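Local structure of CYTH domain-containing protein (Pyrococcus horikoshii, 2DC4) at residues V5-N10 and L124-I129. The protein is of unknown function but carries a CYTH domain, a fold whose relatives include class IV adenylyl cyclases and thiamine triphosphatases that act on phosphate-containing substrates. Numbering follows the deposited sequence.
Sequences VKFRVN and LDIEVI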
loop_
_atom_site.group_PDB
_atom_site.type_symbol
_atom_site.label_atom_id
_atom_site.label_comp_id
_atom_site.label_asym_id
_atom_site.label_seq_id
_atom_site.Cartn_x
_atom_site.Cartn_y
_atom_site.Cartn_z
ATOM N N VAL A 5 10.864 4.685 -24.161
ATOM C CA VAL A 5 10.174 4.839 -25.431
ATOM C C VAL A 5 9.523 3.495 -25.735
ATOM O O VAL A 5 10.146 2.444 -25.579
ATOM C CB VAL A 5 11.143 5.207 -26.566
ATOM C CG1 VAL A 5 10.372 5.414 -27.861
ATOM C CG2 VAL A 5 11.902 6.475 -26.195
ATOM N N LYS A 6 8.269 3.544 -26.162
ATOM C CA LYS A 6 7.502 2.344 -26.471
ATOM C C LYS A 6 7.387 2.173 -27.980
ATOM O O LYS A 6 7.195 3.151 -28.703
ATOM C CB LYS A 6 6.100 2.460 -25.864
ATOM C CG LYS A 6 5.228 1.218 -26.036
ATOM C CD LYS A 6 3.809 1.458 -25.519
ATOM C CE LYS A 6 3.801 1.827 -24.046
ATOM N NZ LYS A 6 2.415 2.073 -23.554
ATOM N N PHE A 7 7.498 0.933 -28.444
ATOM C CA PHE A 7 7.401 0.625 -29.870
ATOM C C PHE A 7 6.402 -0.491 -30.144
ATOM O O PHE A 7 6.311 -1.460 -29.387
ATOM C CB PHE A 7 8.761 0.187 -30.432
ATOM C CG PHE A 7 9.853 1.204 -30.262
ATOM C CD1 PHE A 7 10.545 1.309 -29.058
ATOM C CD2 PHE A 7 10.200 2.049 -31.309
ATOM C CE1 PHE A 7 11.569 2.240 -28.900
ATOM C CE2 PHE A 7 11.225 2.984 -31.162
ATOM C CZ PHE A 7 11.911 3.080 -29.955
ATOM N N ARG A 8 5.655 -0.360 -31.238
ATOM C CA ARG A 8 4.708 -1.399 -31.624
ATOM C C ARG A 8 5.606 -2.348 -32.408
ATOM O O ARG A 8 6.305 -1.926 -33.333
ATOM C CB ARG A 8 3.609 -0.811 -32.515
ATOM C CG ARG A 8 2.237 -1.421 -32.311
ATOM C CD ARG A 8 1.149 -0.441 -32.743
ATOM N NE ARG A 8 -0.109 -0.709 -32.056
ATOM C CZ ARG A 8 -0.943 0.234 -31.639
ATOM N NH1 ARG A 8 -0.654 1.508 -31.841
ATOM N NH2 ARG A 8 -2.054 -0.090 -31.002
ATOM N N VAL A 9 5.608 -3.624 -32.046
ATOM C CA VAL A 9 6.504 -4.565 -32.702
ATOM C C VAL A 9 5.923 -5.935 -33.000
ATOM O O VAL A 9 4.821 -6.268 -32.567
ATOM C CB VAL A 9 7.735 -4.837 -31.823
ATOM C CG1 VAL A 9 8.442 -3.545 -31.477
ATOM C CG2 VAL A 9 7.293 -5.571 -30.556
ATOM N N ASN A 10 6.687 -6.720 -33.754
ATOM C CA ASN A 10 6.306 -8.095 -34.027
ATOM C C ASN A 10 7.095 -8.860 -32.968
ATOM O O ASN A 10 8.331 -8.870 -32.980
ATOM C CB ASN A 10 6.731 -8.552 -35.421
ATOM C CG ASN A 10 6.443 -10.029 -35.650
ATOM O OD1 ASN A 10 7.139 -10.895 -35.118
ATOM N ND2 ASN A 10 5.404 -10.322 -36.428
ATOM N N LEU A 124 7.268 -3.100 -27.280
ATOM C CA LEU A 124 8.581 -3.189 -26.660
ATOM C C LEU A 124 8.847 -1.849 -26.013
ATOM O O LEU A 124 8.764 -0.813 -26.669
ATOM C CB LEU A 124 9.687 -3.455 -27.691
ATOM C CG LEU A 124 11.107 -3.269 -27.121
ATOM C CD1 LEU A 124 11.422 -4.394 -26.144
ATOM C CD2 LEU A 124 12.137 -3.243 -28.246
ATOM N N ASP A 125 9.135 -1.858 -24.717
ATOM C CA ASP A 125 9.470 -0.627 -24.030
ATOM C C ASP A 125 10.978 -0.679 -23.835
ATOM O O ASP A 125 11.511 -1.682 -23.362
ATOM C CB ASP A 125 8.792 -0.548 -22.657
ATOM C CG ASP A 125 7.344 -0.118 -22.745
ATOM O OD1 ASP A 125 7.080 0.953 -23.331
ATOM O OD2 ASP A 125 6.469 -0.836 -22.219
ATOM N N ILE A 126 11.668 0.379 -24.241
ATOM C CA ILE A 126 13.109 0.439 -24.047
ATOM C C ILE A 126 13.296 1.506 -22.980
ATOM O O ILE A 126 12.957 2.677 -23.181
ATOM C CB ILE A 126 13.865 0.840 -25.332
ATOM C CG1 ILE A 126 13.544 -0.150 -26.458
ATOM C CG2 ILE A 126 15.374 0.858 -25.055
ATOM C CD1 ILE A 126 14.328 0.115 -27.751
ATOM N N GLU A 127 13.830 1.087 -21.839
ATOM C CA GLU A 127 14.016 1.957 -20.685
ATOM C C GLU A 127 15.499 2.158 -20.366
ATOM O O GLU A 127 16.317 1.257 -20.498
ATOM C CB GLU A 127 13.307 1.322 -19.488
ATOM C CG GLU A 127 11.799 1.574 -19.504
ATOM C CD GLU A 127 11.176 0.969 -18.266
ATOM O OE1 GLU A 127 11.753 1.101 -17.196
ATOM O OE2 GLU A 127 10.111 0.365 -18.383
ATOM N N VAL A 128 15.857 3.351 -19.914
ATOM C CA VAL A 128 17.242 3.612 -19.548
ATOM C C VAL A 128 17.292 4.355 -18.226
ATOM O O VAL A 128 16.366 5.086 -17.877
ATOM C CB VAL A 128 17.962 4.453 -20.635
ATOM C CG1 VAL A 128 17.319 5.817 -20.743
ATOM C CG2 VAL A 128 19.444 4.583 -20.307
ATOM N N ILE A 129 18.372 4.148 -17.482
ATOM C CA ILE A 129 18.560 4.824 -16.205
ATOM C C ILE A 129 19.598 5.920 -16.432
ATOM O O ILE A 129 20.719 5.634 -16.846
ATOM C CB ILE A 129 19.078 3.849 -15.131
ATOM C CG1 ILE A 129 18.076 2.707 -14.943
ATOM C CG2 ILE A 129 19.298 4.588 -13.816
ATOM C CD1 ILE A 129 18.552 1.626 -13.988
#
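Val-5 and Ile-126 form one hydrogen-bonded antiparallel pair and Phe-7 and Leu-124 the next, each closed by two reciprocal backbone bonds. The straightest runs from Ile-126 N to Val-5 O (2.9 Å, 173° at the hydrogen); Leu-124 N reaches Phe-7 O at 2.8 Å. Between them Lys-6 and Asp-125 make the non-hydrogen-bonded pair, their CA atoms 4.3 Å apart. Their side chains lie alongside each other and point the same way. Asp-125 OD1 rests 3.1 Å from Lys-6 CB; Lys-6 CG, anti to the backbone N (chi1 -176°), lies 3.3 Å from Asp-125 OD1, while Lys-6 NZ stays 4.8 Å from that OD1. The charged ends are therefore not in contact: NZ bonds to Lys-157 O, and Asp-125 OD2 to the hydroxyl of Tyr-159, whose ring also makes a cation-pi contact with Lys-6.

On the other face, Ile-126 CD1 approaches Phe-7 CE1 obliquely at 3.7 Å. Past the paired residues, Val-9 CG1 meets Leu-124 CB at 4.0 Å. Helix 133-146 packs over this apolar face, Ile-140 touching Val-5 and Ile-126 and Trp-141 meeting the Phe-7 ring edge-to-face, while Ile-14 of helix 11-21 contacts Val-9 and Leu-124. The axes of segments 5-8 and 124-128 lie 157° apart, an antiparallel run; they belong to first strand 2-8 and last strand 121-128, whose pairing closes the antiparallel barrel characteristic of the CYTH (triphosphate tunnel) fold.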